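Local coordinates for protein alanine glyoxylate transaminase (Thermococcus litoralis, PDB 2ZC0) that probably catalyses the pyridoxal-phosphate-dependent transfer of an amino group from alanine to glyoxylate, working as a homodimer, at residues 127-132 / 369-374; 122-127 / 145-150. All coordinates share one frame; numbering follows the deposited sequence.

Strand 124-129 is common to both contacts, which overlap at Thr127. Following the chain from the N terminus, 122-127 runs into this strand, 127-132 carries it on through a turn to helix 133-140, and the chain then returns as strand 145-152, where contact 2 closes a short beta-alpha-beta loop. Contact 1 closes a far longer one, 237 residues on, when the segment 369-374 between strands 360-361 and 377-381 comes back to the end of strand 124-129. The two closures cross rather than nest. They also touch: Thr370 OG1 lies 3.1 Å from Gly148 CA, and Thr370 also touches Thr127, so the late loop packs against both neighbouring strands of the large mixed sheet.

Contact 1 of 2, residues 127-132 / 369-374; sequences TENPSY and YTDESG. With PMP (4'-deoxy-4'-aminopyridoxal-5'-phosphate), chain F.
A cis peptide bond precedes Pro130, and the ring of this proline lies flat on Tyr369. Pro130 CB sits 3.6 Å above the centre of the Tyr369 ring in a CH-pi contact, while Pro130 CD comes within 3.5 Å of Tyr369 CE1. Gly374 CA covers the opposite face of Tyr369 at 3.3 Å, so the ring is sandwiched between Pro130 at the end of strand 124-129 and Gly374 of its own loop. Beside it, Asn129 extends its amide with CG anti to the backbone N (chi1 -175°) and uses both ends. Asn129 OD1 accepts the N-H of Thr370 N at 2.9 Å, a nearly straight bond whose donor stands above the carbonyl plane. Asn129 ND2 gives a hydrogen to Asp371 OD2 at 3.1 Å, within the plane of its own amide but from above the carboxylate, the two planes being 80° apart. Asp371 OD2 also accepts Ser373 N, forming an Asx turn, and Ser373 OG. Thr370 CG2 meanwhile rests 3.6 Å from Thr127 OG1.

Two residues beyond the proline, Tyr132 occupies the N-cap of helix 133-140 and lays one ring face over the cofactor pyridine; its OH accepts a 2.5 Å hydrogen bond from PMP N4A. Three donors on one carboxylate oxygen would probably favour ionised Asp371, fixing the loop beside a strand end that leads directly into the cofactor pocket.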
# COMPACT_ATOMS: atom_id res chain seq x y z
N THR A 127 -0.88 14.86 -15.74
CA THR A 127 -2.15 15.40 -16.22
C THR A 127 -1.91 16.79 -16.79
O THR A 127 -0.79 17.30 -16.78
CB THR A 127 -3.14 15.57 -15.06
OG1 THR A 127 -2.66 16.60 -14.19
CG2 THR A 127 -3.25 14.27 -14.27
N GLU A 128 -2.97 17.42 -17.28
CA GLU A 128 -2.87 18.79 -17.79
C GLU A 128 -2.92 19.66 -16.53
O GLU A 128 -3.21 19.15 -15.44
CB GLU A 128 -4.06 19.09 -18.70
CG GLU A 128 -3.95 18.45 -20.09
CD GLU A 128 -5.25 17.87 -20.59
OE1 GLU A 128 -6.25 17.88 -19.84
OE2 GLU A 128 -5.28 17.38 -21.74
N ASN A 129 -2.58 20.94 -16.65
CA ASN A 129 -2.65 21.87 -15.52
C ASN A 129 -3.33 23.14 -16.01
O ASN A 129 -2.76 23.87 -16.83
CB ASN A 129 -1.26 22.19 -14.95
CG ASN A 129 -1.33 23.06 -13.68
OD1 ASN A 129 -2.35 23.08 -12.98
ND2 ASN A 129 -0.24 23.77 -13.38
N PRO A 130 -4.57 23.41 -15.54
CA PRO A 130 -5.34 22.59 -14.59
C PRO A 130 -5.94 21.34 -15.25
O PRO A 130 -5.70 21.08 -16.43
CB PRO A 130 -6.44 23.54 -14.15
CG PRO A 130 -6.75 24.23 -15.46
CD PRO A 130 -5.36 24.58 -15.97
N SER A 131 -6.71 20.58 -14.47
CA SER A 131 -7.39 19.38 -14.95
C SER A 131 -8.68 19.21 -14.14
O SER A 131 -8.91 19.95 -13.20
CB SER A 131 -6.48 18.14 -14.80
OG SER A 131 -7.15 16.94 -15.17
N TYR A 132 -9.51 18.24 -14.52
CA TYR A 132 -10.78 17.97 -13.84
C TYR A 132 -10.50 17.58 -12.38
O TYR A 132 -9.90 16.54 -12.13
CB TYR A 132 -11.51 16.83 -14.56
CG TYR A 132 -12.86 16.47 -13.98
CD1 TYR A 132 -13.31 15.14 -14.01
CD2 TYR A 132 -13.66 17.43 -13.38
CE1 TYR A 132 -14.53 14.78 -13.44
CE2 TYR A 132 -14.89 17.09 -12.81
CZ TYR A 132 -15.32 15.76 -12.85
OH TYR A 132 -16.52 15.41 -12.27
N TYR A 369 -6.06 23.20 -10.30
CA TYR A 369 -4.62 23.27 -10.65
C TYR A 369 -3.77 22.31 -9.83
O TYR A 369 -4.04 22.08 -8.65
CB TYR A 369 -4.09 24.70 -10.49
CG TYR A 369 -4.66 25.67 -11.49
CD1 TYR A 369 -3.89 26.15 -12.56
CD2 TYR A 369 -6.00 26.06 -11.43
CE1 TYR A 369 -4.43 26.98 -13.54
CE2 TYR A 369 -6.56 26.89 -12.40
CZ TYR A 369 -5.76 27.34 -13.46
OH TYR A 369 -6.32 28.12 -14.43
N THR A 370 -2.72 21.78 -10.46
CA THR A 370 -1.81 20.81 -9.85
C THR A 370 -0.63 21.46 -9.13
O THR A 370 0.22 20.78 -8.54
CB THR A 370 -1.29 19.81 -10.92
OG1 THR A 370 -0.37 20.46 -11.82
CG2 THR A 370 -2.46 19.26 -11.73
N ASP A 371 -0.59 22.78 -9.16
CA ASP A 371 0.48 23.48 -8.48
C ASP A 371 -0.09 24.74 -7.84
O ASP A 371 -1.28 24.81 -7.57
CB ASP A 371 1.65 23.77 -9.45
CG ASP A 371 1.29 24.73 -10.58
OD1 ASP A 371 2.17 24.94 -11.43
OD2 ASP A 371 0.16 25.27 -10.64
N GLU A 372 0.75 25.73 -7.59
CA GLU A 372 0.27 26.95 -6.94
C GLU A 372 -0.35 27.98 -7.87
O GLU A 372 -0.63 29.10 -7.45
CB GLU A 372 1.40 27.58 -6.13
CG GLU A 372 1.17 27.52 -4.63
CD GLU A 372 0.49 26.22 -4.18
OE1 GLU A 372 -0.76 26.14 -4.25
OE2 GLU A 372 1.22 25.28 -3.78
N SER A 373 -0.59 27.59 -9.12
CA SER A 373 -1.19 28.49 -10.10
C SER A 373 -2.72 28.45 -10.03
O SER A 373 -3.29 27.61 -9.34
CB SER A 373 -0.77 28.09 -11.52
OG SER A 373 0.64 27.99 -11.63
N GLY A 374 -3.36 29.37 -10.74
CA GLY A 374 -4.81 29.41 -10.79
C GLY A 374 -5.55 30.17 -9.71
O GLY A 374 -6.78 30.19 -9.70
N1 PMP F . -14.73 13.57 -17.09
C2 PMP F . -14.83 14.92 -17.11
C2A PMP F . -13.66 15.68 -17.74
C3 PMP F . -15.96 15.58 -16.57
O3 PMP F . -16.02 16.97 -16.60
C4 PMP F . -17.02 14.80 -15.98
C4A PMP F . -18.24 15.53 -15.40
N4A PMP F . -18.42 15.31 -13.96
C5 PMP F . -16.86 13.26 -15.99
C6 PMP F . -15.69 12.71 -16.56
C5A PMP F . -17.91 12.31 -15.40
O4P PMP F . -18.84 12.39 -16.00
P PMP F . -20.01 11.33 -15.46
O1P PMP F . -20.50 9.89 -16.60
O2P PMP F . -21.57 12.39 -15.24
O3P PMP F . -19.61 10.58 -13.86

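Contact 2 of 2, residues 122-127 / 145-150; sequences GDVVIT and KIEGVP
Two neighbouring parallel strands of the large mixed sheet meet here, 124-127 and 145-150, joined through helix 133-140. Their axes come within 4.6 Å and are twisted by 24° against each other, with Val124, Val125, Ile126 and Thr127 paired to Lys145, Ile146, Glu147 and Gly148 in turn. Backbone bonds alternate in direction. Lys145 N reaches Asp123 O at 2.7 Å, nearly along the carbonyl axis, and Val125 N returns a bond to Lys145 O in the carbonyl plane. Glu147 N and Thr127 N continue the exchange, each standing above the plane of its acceptor, before a weak, bent bond of 2.8 Å from Val149 N to Thr127 O.

On the face bearing Val124 and Ile126, Val124 CG1 is anti to the backbone N and leans obliquely across to Glu147 CG at 3.6 Å, while its CG2 lies alongside Lys145 CB. Ile126 CG1 crosses to Val149 CG2 at 3.7 Å, and Leu161 and Leu160 of helix 158-170 cover these two residues respectively. An alanine at Val124 lacks both methyls, and the packing against the Glu147 and Lys145 stems would probably loosen. Lys145 bends at chi2 (-61°), bringing NZ into a long, 3.6 Å salt bridge with Glu147 OE2.

The other face is lined by Val125 and Ile146, side by side with their CG1 atoms 4.0 Å apart. Ile146 CG2 meets Thr127 OG1 at 3.7 Å, roughly at right angles, and helix 133-140 covers this side through Leu136 and Phe139. Ile146 also touches Glu140, a zinc-binding residue. Strand, covering helix and adjacent parallel strand form a beta-alpha-beta crossover of the kind that helps build the mainly parallel sheet of the large domain in PLP-dependent aminotransferases of this family.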
# COMPACT_ATOMS: atom_id res chain seq x y z
N GLY A 122 2.10 5.94 -4.74
CA GLY A 122 3.40 6.52 -5.01
C GLY A 122 3.64 6.78 -6.49
O GLY A 122 4.47 7.60 -6.87
N ASP A 123 2.91 6.07 -7.34
CA ASP A 123 3.05 6.25 -8.77
C ASP A 123 2.77 7.71 -9.13
O ASP A 123 1.90 8.35 -8.53
CB ASP A 123 2.04 5.40 -9.55
CG ASP A 123 2.46 3.94 -9.70
OD1 ASP A 123 3.57 3.56 -9.28
OD2 ASP A 123 1.65 3.17 -10.26
N VAL A 124 3.51 8.23 -10.10
CA VAL A 124 3.29 9.60 -10.56
C VAL A 124 2.39 9.47 -11.77
O VAL A 124 2.62 8.63 -12.63
CB VAL A 124 4.59 10.28 -11.01
CG1 VAL A 124 4.26 11.50 -11.90
CG2 VAL A 124 5.39 10.72 -9.80
N VAL A 125 1.35 10.28 -11.84
CA VAL A 125 0.50 10.25 -13.01
C VAL A 125 0.51 11.69 -13.51
O VAL A 125 0.31 12.62 -12.73
CB VAL A 125 -0.96 9.80 -12.69
CG1 VAL A 125 -1.43 10.42 -11.42
CG2 VAL A 125 -1.87 10.19 -13.82
N ILE A 126 0.78 11.87 -14.80
CA ILE A 126 0.83 13.21 -15.35
C ILE A 126 -0.51 13.60 -15.95
O ILE A 126 -1.20 12.79 -16.56
CB ILE A 126 2.02 13.35 -16.36
CG1 ILE A 126 1.77 14.49 -17.35
CG2 ILE A 126 2.25 12.06 -17.08
CD1 ILE A 126 0.81 14.15 -18.47
N THR A 127 -0.88 14.86 -15.74
CA THR A 127 -2.15 15.40 -16.22
C THR A 127 -1.91 16.79 -16.79
O THR A 127 -0.79 17.30 -16.78
CB THR A 127 -3.14 15.57 -15.06
OG1 THR A 127 -2.66 16.60 -14.19
CG2 THR A 127 -3.25 14.27 -14.27
N LYS A 145 0.64 10.39 -7.26
CA LYS A 145 1.31 11.68 -7.17
C LYS A 145 1.03 12.39 -8.50
O LYS A 145 1.39 11.88 -9.56
CB LYS A 145 2.81 11.49 -7.00
CG LYS A 145 3.51 12.61 -6.27
CD LYS A 145 3.38 13.95 -6.97
CE LYS A 145 3.97 15.07 -6.11
NZ LYS A 145 3.74 16.42 -6.69
N ILE A 146 0.39 13.55 -8.45
CA ILE A 146 0.07 14.26 -9.68
C ILE A 146 1.09 15.30 -10.14
O ILE A 146 1.54 16.14 -9.36
CB ILE A 146 -1.32 14.90 -9.54
CG1 ILE A 146 -2.37 13.78 -9.52
CG2 ILE A 146 -1.60 15.88 -10.70
CD1 ILE A 146 -3.72 14.24 -9.17
N GLU A 147 1.49 15.22 -11.41
CA GLU A 147 2.42 16.17 -12.03
C GLU A 147 1.67 16.78 -13.21
O GLU A 147 1.37 16.08 -14.18
CB GLU A 147 3.68 15.48 -12.56
CG GLU A 147 4.67 15.01 -11.51
CD GLU A 147 5.24 16.14 -10.67
OE1 GLU A 147 5.15 17.32 -11.08
OE2 GLU A 147 5.80 15.84 -9.59
N GLY A 148 1.35 18.06 -13.12
CA GLY A 148 0.63 18.72 -14.20
C GLY A 148 1.52 19.29 -15.28
O GLY A 148 2.71 19.51 -15.05
N VAL A 149 0.95 19.49 -16.47
CA VAL A 149 1.65 20.06 -17.63
C VAL A 149 0.74 21.19 -18.14
O VAL A 149 -0.41 20.96 -18.47
CB VAL A 149 1.82 19.03 -18.77
CG1 VAL A 149 2.44 19.70 -20.00
CG2 VAL A 149 2.71 17.88 -18.33
N PRO A 150 1.27 22.43 -18.21
CA PRO A 150 0.52 23.61 -18.68
C PRO A 150 -0.21 23.42 -20.00
O PRO A 150 0.23 22.66 -20.86
CB PRO A 150 1.60 24.68 -18.79
CG PRO A 150 2.57 24.30 -17.74
CD PRO A 150 2.66 22.79 -17.91